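Local coordinates for putative capsid protein of prophage (Escherichia coli CFT073, PDB 3BQW) that probably forms the protein shell of a phage head, as a major capsid protein of the HK97-like coat superfamily encoded by a prophage, at residues Lys97-Met102 with Met118-Gly123; Pro89-Asp94 with Met125-Asn130; Gln12-Leu17 with Phe313-Trp318; Phe25-Leu30 with Cys241-Glu246. All blocks are in the same frame, centred on the assembly; numbering follows the deposited sequence.

Contact 1 (Lys97-Met102 with Met118-Gly123); sequences KTIMRM and MRLITG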
# COMPACT_ATOMS: atom_id res chain seq x y z
N LYS A 97 27.64 -4.24 -13.67
CA LYS A 97 26.70 -5.33 -13.40
C LYS A 97 26.47 -6.18 -14.66
O LYS A 97 26.50 -5.68 -15.78
CB LYS A 97 25.35 -4.78 -12.93
CG LYS A 97 25.31 -4.04 -11.58
CD LYS A 97 25.72 -4.94 -10.45
CE LYS A 97 25.34 -4.39 -9.09
NZ LYS A 97 25.64 -5.42 -8.02
N THR A 98 26.21 -7.47 -14.47
CA THR A 98 25.65 -8.32 -15.53
C THR A 98 24.16 -8.01 -15.68
O THR A 98 23.42 -8.06 -14.72
CB THR A 98 25.85 -9.79 -15.21
OG1 THR A 98 27.22 -9.98 -14.83
CG2 THR A 98 25.52 -10.68 -16.42
N ILE A 99 23.75 -7.64 -16.88
CA ILE A 99 22.37 -7.24 -17.14
C ILE A 99 21.60 -8.46 -17.65
O ILE A 99 21.99 -9.10 -18.62
CB ILE A 99 22.28 -6.06 -18.14
CG1 ILE A 99 22.87 -4.81 -17.50
CG2 ILE A 99 20.84 -5.81 -18.55
CD1 ILE A 99 23.19 -3.71 -18.50
N MET A 100 20.54 -8.80 -16.93
CA MET A 100 19.68 -9.92 -17.28
C MET A 100 18.84 -9.46 -18.46
O MET A 100 18.19 -8.43 -18.38
CB MET A 100 18.78 -10.26 -16.10
CG MET A 100 18.02 -11.56 -16.22
SD MET A 100 16.89 -11.80 -14.83
CE MET A 100 18.09 -11.77 -13.51
N ARG A 101 18.90 -10.17 -19.56
CA ARG A 101 17.94 -9.95 -20.59
C ARG A 101 16.78 -10.89 -20.63
O ARG A 101 16.86 -12.06 -20.37
CB ARG A 101 18.56 -9.81 -21.94
CG ARG A 101 19.40 -10.89 -22.29
CD ARG A 101 19.38 -11.13 -23.75
NE ARG A 101 20.61 -11.80 -24.12
CZ ARG A 101 20.68 -12.82 -24.96
NH1 ARG A 101 19.58 -13.27 -25.52
NH2 ARG A 101 21.85 -13.37 -25.23
N MET A 102 15.66 -10.32 -20.97
CA MET A 102 14.45 -11.06 -21.06
C MET A 102 14.45 -11.87 -22.32
O MET A 102 15.03 -11.50 -23.30
CB MET A 102 13.29 -10.10 -20.96
CG MET A 102 13.60 -8.89 -20.02
SD MET A 102 14.31 -9.21 -18.39
CE MET A 102 12.89 -8.78 -17.49
N MET A 118 20.87 2.91 -19.38
CA MET A 118 19.42 3.07 -19.44
C MET A 118 18.70 1.91 -18.78
O MET A 118 17.74 2.12 -18.05
CB MET A 118 18.91 3.14 -20.89
CG MET A 118 19.39 4.32 -21.71
SD MET A 118 18.86 5.92 -21.15
CE MET A 118 17.38 5.44 -20.16
N ARG A 119 19.15 0.69 -19.05
CA ARG A 119 18.61 -0.51 -18.40
C ARG A 119 18.75 -0.45 -16.89
O ARG A 119 17.83 -0.83 -16.17
CB ARG A 119 19.31 -1.77 -18.88
CG ARG A 119 19.07 -2.10 -20.33
CD ARG A 119 17.62 -2.48 -20.62
NE ARG A 119 17.11 -3.57 -19.77
CZ ARG A 119 17.34 -4.86 -19.97
NH1 ARG A 119 18.12 -5.28 -20.95
NH2 ARG A 119 16.81 -5.75 -19.15
N LEU A 120 19.90 -0.01 -16.40
CA LEU A 120 20.13 0.09 -14.95
C LEU A 120 19.30 1.19 -14.32
O LEU A 120 18.78 1.01 -13.21
CB LEU A 120 21.61 0.29 -14.65
CG LEU A 120 22.51 -0.88 -15.05
CD1 LEU A 120 23.96 -0.53 -14.84
CD2 LEU A 120 22.14 -2.12 -14.32
N ILE A 121 19.18 2.32 -15.03
CA ILE A 121 18.44 3.47 -14.54
C ILE A 121 16.96 3.11 -14.41
O ILE A 121 16.37 3.31 -13.34
CB ILE A 121 18.62 4.71 -15.45
CG1 ILE A 121 20.02 5.31 -15.25
CG2 ILE A 121 17.54 5.76 -15.15
CD1 ILE A 121 20.48 6.19 -16.38
N THR A 122 16.39 2.54 -15.47
CA THR A 122 14.99 2.18 -15.50
C THR A 122 14.70 1.04 -14.53
O THR A 122 13.63 1.01 -13.87
CB THR A 122 14.54 1.79 -16.92
OG1 THR A 122 15.41 0.80 -17.48
CG2 THR A 122 14.50 3.03 -17.87
N GLY A 123 15.64 0.11 -14.42
CA GLY A 123 15.52 -0.98 -13.45
C GLY A 123 15.44 -0.48 -12.02
O GLY A 123 14.63 -0.96 -11.23
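R119 carries this surface contact between the loop 97-102 and the long helix 113-146. Its CB points from the helix toward the loop. CG stands anti to the carbonyl carbon, with chi1 at -66°. The chain then bends at chi2 and chi3. CG and CD serve as a spacer, and it is the guanidinium that makes the contact. R119 CZ lies 3.9 Å from I99 CG2. R119 NH1 is slightly closer to the same methyl, at 3.7 Å from I99 CG2. I99 CG2 stands 3.6 Å above the guanidinium plane of R119, offset toward the rim. R119 NH2 donates to M100 O at 3.1 Å. That bond is bent at the hydrogen, with an N-H...O angle of 139°, and it arrives nearly along the C=O axis. M102 SD is a looser neighbour, 4.3 Å from R119 NH2.

The next residue, L120, adds an apolar touch. Its CD2 meets I99 CG1 at 4.2 Å and K97 CB at 4.4 Å, while the K97 amine leads away. R119 NH1 also forms a salt bridge with E105, in the same loop. The guanidinium thus holds a backbone carbonyl by NH2 and a carboxylate by NH1, with a methyl laid over one face. The contact joins a loop that lacks regular structure to the helix by one charged group and a few aliphatic carbons. The carboxylate would be expected to keep R119 charged.

Contact 2 (Pro89-Asp94 with Met125-Asn130); sequences PKHEID and MRRQIN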
# COMPACT_ATOMS: atom_id res chain seq x y z
N PRO A 89 14.39 7.29 -1.94
CA PRO A 89 15.35 6.23 -2.11
C PRO A 89 16.17 6.44 -3.36
O PRO A 89 15.65 6.93 -4.39
CB PRO A 89 14.46 4.99 -2.25
CG PRO A 89 13.17 5.48 -2.72
CD PRO A 89 13.01 6.80 -2.03
N LYS A 90 17.46 6.13 -3.25
CA LYS A 90 18.36 6.21 -4.39
C LYS A 90 19.17 4.93 -4.50
O LYS A 90 19.29 4.17 -3.54
CB LYS A 90 19.29 7.43 -4.30
CG LYS A 90 20.34 7.36 -3.22
CD LYS A 90 21.28 8.53 -3.33
CE LYS A 90 22.26 8.56 -2.16
NZ LYS A 90 23.20 9.71 -2.29
N HIS A 91 19.72 4.72 -5.69
CA HIS A 91 20.56 3.58 -5.98
C HIS A 91 21.70 4.05 -6.87
O HIS A 91 21.51 4.93 -7.71
CB HIS A 91 19.78 2.51 -6.75
CG HIS A 91 18.68 1.86 -5.97
ND1 HIS A 91 18.79 0.57 -5.47
CD2 HIS A 91 17.44 2.28 -5.64
CE1 HIS A 91 17.67 0.26 -4.85
NE2 HIS A 91 16.84 1.28 -4.93
N GLU A 92 22.86 3.43 -6.71
CA GLU A 92 23.98 3.62 -7.62
C GLU A 92 23.72 2.91 -8.97
O GLU A 92 23.11 1.83 -9.03
CB GLU A 92 25.28 3.11 -6.98
CG GLU A 92 26.48 3.13 -7.97
CD GLU A 92 27.80 2.64 -7.36
OE1 GLU A 92 27.86 2.43 -6.13
OE2 GLU A 92 28.78 2.48 -8.14
N ILE A 93 24.17 3.55 -10.05
CA ILE A 93 24.10 2.98 -11.39
C ILE A 93 25.48 2.43 -11.71
O ILE A 93 26.38 3.18 -12.07
CB ILE A 93 23.67 4.03 -12.43
CG1 ILE A 93 22.34 4.69 -12.00
CG2 ILE A 93 23.61 3.41 -13.85
CD1 ILE A 93 21.11 3.78 -11.96
N ASP A 94 25.64 1.13 -11.54
CA ASP A 94 26.93 0.46 -11.69
C ASP A 94 26.98 -0.28 -13.01
O ASP A 94 26.45 -1.37 -13.13
CB ASP A 94 27.14 -0.53 -10.54
CG ASP A 94 28.48 -1.26 -10.63
OD1 ASP A 94 29.17 -1.25 -11.69
OD2 ASP A 94 28.83 -1.88 -9.62
N MET A 125 14.68 2.68 -11.16
CA MET A 125 13.45 3.46 -11.06
C MET A 125 12.27 2.58 -10.70
O MET A 125 11.47 2.95 -9.83
CB MET A 125 13.14 4.19 -12.38
CG MET A 125 13.98 5.45 -12.66
SD MET A 125 13.62 6.25 -14.25
CE MET A 125 11.99 6.84 -13.81
N ARG A 126 12.14 1.43 -11.37
CA ARG A 126 11.06 0.49 -11.07
C ARG A 126 11.11 -0.01 -9.63
O ARG A 126 10.09 -0.18 -8.99
CB ARG A 126 11.05 -0.72 -12.04
CG ARG A 126 10.56 -0.39 -13.45
CD ARG A 126 10.26 -1.63 -14.30
NE ARG A 126 11.27 -2.69 -14.23
CZ ARG A 126 12.37 -2.76 -14.97
NH1 ARG A 126 12.66 -1.83 -15.88
NH2 ARG A 126 13.21 -3.78 -14.81
N ARG A 127 12.31 -0.26 -9.14
CA ARG A 127 12.54 -0.75 -7.78
C ARG A 127 12.21 0.35 -6.76
O ARG A 127 11.66 0.07 -5.69
CB ARG A 127 14.00 -1.20 -7.72
CG ARG A 127 14.60 -1.59 -6.41
CD ARG A 127 16.07 -2.06 -6.67
NE ARG A 127 16.08 -3.29 -7.48
CZ ARG A 127 16.59 -3.44 -8.71
NH1 ARG A 127 17.21 -2.45 -9.37
NH2 ARG A 127 16.49 -4.62 -9.30
N GLN A 128 12.52 1.60 -7.09
CA GLN A 128 12.18 2.74 -6.22
C GLN A 128 10.67 2.98 -6.11
O GLN A 128 10.15 3.22 -5.04
CB GLN A 128 12.93 4.00 -6.67
CG GLN A 128 14.39 3.93 -6.31
CD GLN A 128 15.22 4.93 -7.07
OE1 GLN A 128 14.70 5.83 -7.74
NE2 GLN A 128 16.53 4.77 -7.00
N ILE A 129 9.96 2.89 -7.23
CA ILE A 129 8.49 2.97 -7.19
C ILE A 129 7.89 1.81 -6.39
O ILE A 129 6.95 1.99 -5.64
CB ILE A 129 7.89 3.03 -8.60
CG1 ILE A 129 8.36 4.30 -9.32
CG2 ILE A 129 6.37 2.99 -8.55
CD1 ILE A 129 8.01 5.58 -8.64
N ASN A 130 8.44 0.61 -6.55
CA ASN A 130 7.97 -0.53 -5.81
C ASN A 130 8.09 -0.26 -4.32
O ASN A 130 7.25 -0.69 -3.56
CB ASN A 130 8.77 -1.82 -6.12
CG ASN A 130 8.46 -2.44 -7.48
OD1 ASN A 130 9.20 -3.32 -7.93
ND2 ASN A 130 7.38 -2.02 -8.14
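Strand 90-92 runs nearly antiparallel to helix 125-130, at 152°, with the two axes 9.0 Å apart at closest approach. The helix is part of helix 113-146, which resembles the long spine helix of HK97-like capsid proteins. The strand pairs with strand 327-338 in a mixed sheet beside it.

Q128 is the buried side chain at the centre. Its CG is anti to the carbonyl carbon, and the chain is extended beyond CG, so the amide reaches toward the strand. P89 crosses it obliquely, and the CG atoms of P89 and Q128 are 4.1 Å apart. P89 O lies 3.4 Å from Q128 CD, a plain van der Waals contact. The amide finds its partners on strand 327-338 instead. OE1 bonds to T331 OG1, and NE2 donates to V329 O. The same strand takes the backbone bonds of P89 and H91, so Q128 ties the helix to the pair of strands.

H91 comes from the strand with its CB toward the helix. It meets R127 at about a right angle. The aliphatic part of R127 does the touching, with CD 3.4 Å from H91 CE1. The polar end of R127 turns back along its own helix, where NH1 bonds to N124 OD1. The imidazole also meets the Q128 amide tip to tip, the two planes only 24° apart. This approach is tight: Q128 NE2 lies in the ring plane at its edge, 3.0 Å from H91 CD2.

Contact 3 (Gln12-Leu17 with Phe313-Trp318); sequences QLFAYL and FYPKNW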
# COMPACT_ATOMS: atom_id res chain seq x y z
N GLN A 12 13.26 13.10 -19.46
CA GLN A 12 13.65 11.78 -19.98
C GLN A 12 13.25 10.67 -19.03
O GLN A 12 12.73 9.62 -19.44
CB GLN A 12 15.16 11.76 -20.29
CG GLN A 12 15.52 12.68 -21.49
CD GLN A 12 17.00 13.11 -21.56
OE1 GLN A 12 17.90 12.44 -21.07
NE2 GLN A 12 17.24 14.25 -22.20
N LEU A 13 13.44 10.91 -17.75
CA LEU A 13 13.01 9.96 -16.72
C LEU A 13 11.48 9.88 -16.60
O LEU A 13 10.93 8.79 -16.43
CB LEU A 13 13.64 10.33 -15.37
CG LEU A 13 15.17 10.49 -15.32
CD1 LEU A 13 15.58 11.04 -13.98
CD2 LEU A 13 15.90 9.20 -15.61
N PHE A 14 10.78 11.01 -16.68
CA PHE A 14 9.30 11.01 -16.70
C PHE A 14 8.71 10.28 -17.91
O PHE A 14 7.65 9.67 -17.80
CB PHE A 14 8.72 12.43 -16.66
CG PHE A 14 8.54 12.99 -15.27
CD1 PHE A 14 9.19 14.15 -14.89
CD2 PHE A 14 7.73 12.35 -14.35
CE1 PHE A 14 9.01 14.65 -13.60
CE2 PHE A 14 7.56 12.84 -13.08
CZ PHE A 14 8.20 13.99 -12.70
N ALA A 15 9.38 10.35 -19.05
CA ALA A 15 8.97 9.62 -20.26
C ALA A 15 8.85 8.12 -19.98
O ALA A 15 7.95 7.47 -20.48
CB ALA A 15 9.97 9.87 -21.42
N TYR A 16 9.76 7.59 -19.17
CA TYR A 16 9.70 6.19 -18.79
C TYR A 16 8.63 5.94 -17.72
O TYR A 16 7.83 5.01 -17.83
CB TYR A 16 11.05 5.73 -18.26
CG TYR A 16 11.04 4.27 -17.93
CD1 TYR A 16 10.97 3.32 -18.96
CD2 TYR A 16 11.07 3.83 -16.63
CE1 TYR A 16 10.94 1.97 -18.68
CE2 TYR A 16 11.03 2.47 -16.33
CZ TYR A 16 10.96 1.55 -17.37
OH TYR A 16 10.94 0.22 -17.11
N LEU A 17 8.65 6.77 -16.70
CA LEU A 17 7.74 6.66 -15.58
C LEU A 17 6.27 6.71 -16.06
O LEU A 17 5.40 6.06 -15.49
CB LEU A 17 8.05 7.78 -14.57
CG LEU A 17 7.72 7.65 -13.09
CD1 LEU A 17 8.18 6.28 -12.47
CD2 LEU A 17 8.32 8.84 -12.33
N PHE A 313 5.57 11.41 -7.99
CA PHE A 313 6.97 10.98 -8.06
C PHE A 313 7.79 12.01 -8.78
O PHE A 313 7.31 12.66 -9.71
CB PHE A 313 7.11 9.65 -8.83
CG PHE A 313 6.14 8.60 -8.38
CD1 PHE A 313 6.18 8.11 -7.08
CD2 PHE A 313 5.18 8.11 -9.26
CE1 PHE A 313 5.27 7.14 -6.65
CE2 PHE A 313 4.27 7.15 -8.85
CZ PHE A 313 4.30 6.66 -7.54
N TYR A 314 9.04 12.14 -8.37
CA TYR A 314 9.99 13.00 -9.03
C TYR A 314 11.35 12.30 -9.08
O TYR A 314 12.06 12.24 -8.08
CB TYR A 314 10.09 14.34 -8.32
CG TYR A 314 10.89 15.34 -9.07
CD1 TYR A 314 10.28 16.17 -10.01
CD2 TYR A 314 12.26 15.46 -8.85
CE1 TYR A 314 11.04 17.09 -10.72
CE2 TYR A 314 13.00 16.38 -9.54
CZ TYR A 314 12.39 17.18 -10.47
OH TYR A 314 13.14 18.10 -11.15
N PRO A 315 11.68 11.73 -10.25
CA PRO A 315 12.92 11.02 -10.46
C PRO A 315 14.07 11.93 -10.87
O PRO A 315 13.86 12.94 -11.54
CB PRO A 315 12.55 10.04 -11.57
CG PRO A 315 11.60 10.82 -12.42
CD PRO A 315 10.83 11.71 -11.45
N LYS A 316 15.27 11.60 -10.41
CA LYS A 316 16.47 12.37 -10.70
C LYS A 316 17.56 11.40 -11.05
O LYS A 316 17.66 10.36 -10.42
CB LYS A 316 16.95 13.16 -9.47
CG LYS A 316 15.98 14.17 -8.90
CD LYS A 316 16.51 14.80 -7.58
CE LYS A 316 17.68 15.78 -7.79
NZ LYS A 316 17.35 16.91 -8.72
N ASN A 317 18.39 11.75 -12.03
CA ASN A 317 19.60 10.99 -12.34
C ASN A 317 20.78 11.97 -12.31
O ASN A 317 20.66 13.07 -12.85
CB ASN A 317 19.46 10.29 -13.70
CG ASN A 317 20.75 9.57 -14.17
OD1 ASN A 317 21.37 8.77 -13.44
ND2 ASN A 317 21.12 9.81 -15.40
N TRP A 318 21.88 11.62 -11.66
CA TRP A 318 23.05 12.50 -11.64
C TRP A 318 24.33 11.71 -11.46
O TRP A 318 24.29 10.58 -10.98
CB TRP A 318 22.93 13.63 -10.57
CG TRP A 318 23.15 13.17 -9.15
CD1 TRP A 318 24.32 13.21 -8.44
CD2 TRP A 318 22.18 12.58 -8.28
NE1 TRP A 318 24.13 12.68 -7.18
CE2 TRP A 318 22.83 12.29 -7.06
CE3 TRP A 318 20.82 12.27 -8.42
CZ2 TRP A 318 22.16 11.71 -5.98
CZ3 TRP A 318 20.16 11.68 -7.34
CH2 TRP A 318 20.83 11.40 -6.14
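P315 is the hub of this buried contact, and three side chains of helix 12-17 close on its ring. F14 crosses it at about a right angle. P315 CD lies over one face of the F14 ring in a CH-pi contact, 4.0 Å from the F14 centroid and 22° off the normal. The edge of the F14 ring has other neighbours. F313 O lies near the ring plane, 3.4 Å from F14 CE2. Y314 also comes to that edge, crossing F14 at about a right angle, with its CD1 4.0 Å from F14 CZ.

L17 reaches P315 tip to tip, with L17 CD2 3.8 Å from P315 CG. The same CD2 meets F313 CB, and the L17 and F313 side chains cross at about a right angle. L13 comes to the proline through its CB, 3.6 Å from P315 CG. L13 CD1 lies against the strand backbone, 3.5 Å from N317 N.

No hydrogen bond crosses between the two segments. The N-terminal helix 10-17 thus packs on the mixed sheet by apolar faces and edges, though T10 bonds to P315 O. The axes of helix 12-17 and strand 314-318 make 131° between their N-to-C directions. L13 and L17 also touch I121 and I129 of helix 113-146, and the strand pairs with strand 327-338 alongside.

Contact 4 (Phe25-Leu30 with Cys241-Glu246); sequences FKFSPL and CKNLGE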
# COMPACT_ATOMS: atom_id res chain seq x y z
N PHE A 25 4.23 0.59 -12.61
CA PHE A 25 3.74 1.95 -12.63
C PHE A 25 2.21 1.99 -12.67
O PHE A 25 1.61 2.81 -12.00
CB PHE A 25 4.34 2.75 -13.79
CG PHE A 25 5.87 2.78 -13.81
CD1 PHE A 25 6.62 2.52 -12.67
CD2 PHE A 25 6.55 3.11 -14.97
CE1 PHE A 25 7.99 2.57 -12.69
CE2 PHE A 25 7.93 3.16 -15.00
CZ PHE A 25 8.65 2.90 -13.86
N LYS A 26 1.57 1.09 -13.42
CA LYS A 26 0.13 1.23 -13.57
C LYS A 26 -0.69 0.55 -12.44
O LYS A 26 -1.83 0.95 -12.18
CB LYS A 26 -0.31 0.82 -14.99
CG LYS A 26 -0.86 -0.57 -15.16
CD LYS A 26 -1.24 -0.86 -16.64
CE LYS A 26 -2.71 -0.53 -17.00
NZ LYS A 26 -3.10 -1.06 -18.39
N PHE A 27 -0.11 -0.45 -11.76
CA PHE A 27 -0.80 -1.15 -10.68
C PHE A 27 -0.17 -0.88 -9.33
O PHE A 27 1.00 -0.54 -9.24
CB PHE A 27 -0.80 -2.67 -10.93
CG PHE A 27 -1.25 -3.05 -12.31
CD1 PHE A 27 -2.47 -2.62 -12.79
CD2 PHE A 27 -0.47 -3.87 -13.11
CE1 PHE A 27 -2.90 -2.96 -14.07
CE2 PHE A 27 -0.89 -4.22 -14.38
CZ PHE A 27 -2.11 -3.76 -14.86
N SER A 28 -0.99 -1.04 -8.29
CA SER A 28 -0.60 -0.89 -6.90
C SER A 28 -1.10 -2.09 -6.09
O SER A 28 -2.00 -2.81 -6.51
CB SER A 28 -1.21 0.38 -6.30
OG SER A 28 -0.68 1.53 -6.92
N PRO A 29 -0.51 -2.31 -4.91
CA PRO A 29 -0.94 -3.40 -4.06
C PRO A 29 -2.43 -3.35 -3.67
O PRO A 29 -3.13 -2.35 -3.91
CB PRO A 29 -0.04 -3.24 -2.84
CG PRO A 29 1.11 -2.56 -3.34
CD PRO A 29 0.64 -1.61 -4.33
N LEU A 30 -2.90 -4.44 -3.09
CA LEU A 30 -4.33 -4.68 -2.93
C LEU A 30 -5.11 -3.65 -2.09
O LEU A 30 -6.13 -3.16 -2.54
CB LEU A 30 -4.56 -6.08 -2.36
CG LEU A 30 -6.03 -6.53 -2.25
CD1 LEU A 30 -6.62 -6.73 -3.59
CD2 LEU A 30 -6.16 -7.78 -1.35
N CYS A 241 -7.92 -8.03 -8.18
CA CYS A 241 -6.96 -9.12 -8.00
C CYS A 241 -6.24 -9.60 -9.27
O CYS A 241 -5.19 -10.25 -9.18
CB CYS A 241 -7.65 -10.35 -7.40
SG CYS A 241 -8.28 -10.14 -5.74
N LYS A 242 -6.83 -9.33 -10.44
CA LYS A 242 -6.32 -9.88 -11.70
C LYS A 242 -4.87 -9.49 -11.98
O LYS A 242 -4.12 -10.28 -12.56
CB LYS A 242 -7.25 -9.51 -12.88
CG LYS A 242 -8.62 -10.27 -12.82
CD LYS A 242 -9.47 -10.17 -14.11
CE LYS A 242 -9.14 -11.29 -15.12
NZ LYS A 242 -9.37 -10.92 -16.57
N ASN A 243 -4.44 -8.31 -11.53
CA ASN A 243 -3.06 -7.89 -11.72
C ASN A 243 -2.11 -8.10 -10.54
O ASN A 243 -0.95 -7.71 -10.61
CB ASN A 243 -3.05 -6.45 -12.18
CG ASN A 243 -3.82 -6.28 -13.49
OD1 ASN A 243 -3.44 -6.84 -14.53
ND2 ASN A 243 -4.95 -5.59 -13.43
N LEU A 244 -2.59 -8.81 -9.51
CA LEU A 244 -1.87 -9.02 -8.25
C LEU A 244 -1.70 -10.52 -7.92
O LEU A 244 -1.55 -10.91 -6.76
CB LEU A 244 -2.62 -8.29 -7.10
CG LEU A 244 -2.83 -6.79 -7.36
CD1 LEU A 244 -3.71 -6.13 -6.33
CD2 LEU A 244 -1.46 -6.11 -7.43
N GLY A 245 -1.68 -11.35 -8.96
CA GLY A 245 -1.56 -12.80 -8.79
C GLY A 245 -0.28 -13.32 -8.17
O GLY A 245 -0.19 -14.48 -7.83
N GLU A 246 0.71 -12.46 -8.03
CA GLU A 246 1.92 -12.80 -7.31
C GLU A 246 1.72 -12.87 -5.78
O GLU A 246 2.44 -13.63 -5.10
CB GLU A 246 3.02 -11.78 -7.69
CG GLU A 246 4.35 -11.98 -6.96
CD GLU A 246 5.59 -11.81 -7.85
OE1 GLU A 246 5.63 -10.83 -8.64
OE2 GLU A 246 6.51 -12.68 -7.74
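A type I beta turn from C241 to L244, just after helix 236-241, meets the chain where it leaves helix 23-26 and enters helix 30-35. The turn leads into strand 248-254 of the seven-stranded mixed sheet. That sheet probably belongs to the equivalent of the A domain in HK97-like capsid proteins. The turn is closed by L244 N bonding to C241 O at 3.0 Å.

The first kind of interaction is a stack on the F27 ring. The N243 amide lies almost parallel to it, with the planes 10° apart. N243 CG is 3.3 Å from F27 CZ, near the rim. N243 CB makes a CH-pi contact, 3.6 Å from the F27 centroid and 4° off the normal. The opposite face takes K26 CG, over its centre. The ring is thus sandwiched between the K26 chain and the N243 amide.

The second kind is apolar packing. L30 and L244 cross obliquely, with their CD1 atoms 4.0 Å apart. L30 CG is anti to the backbone N (chi1 -175°), which brings the branch near the turn. L30 also touches V248, I260 and Y262 in the sheet.

The third is methyl against backbone. P29 is the N-cap residue of helix 30-35. T33 OG1 is hydrogen-bonded to both S28 O and P29 O, which must share its one proton. The L244 methyls rest here, CD1 3.7 Å from L30 N and CD2 3.5 Å from S28 O.

Contacts 1 and 2 share helix 113-146, and their centres lie about 12 Å apart. L120 CD1 touches D94 O at 3.1 Å, and I93 packs on L120 and I121. Contacts 2 and 3 are about 11 Å apart between centres and reach the same sheet. Here R126 NH1 and Y16 OH form a probable hydrogen bond at 2.9 Å. I121 and T122 link contact 1 to contact 3 by packing on L13 and Y16. Contact 4 stands apart, about 20 to 23 Å from the other centres. F25 bridges it to contacts 2 and 3, touching I129, R126 and the carbonyls of Y16 and L17. Contacts 1, 2 and 4 are nested inside the chain loop closed by contact 3.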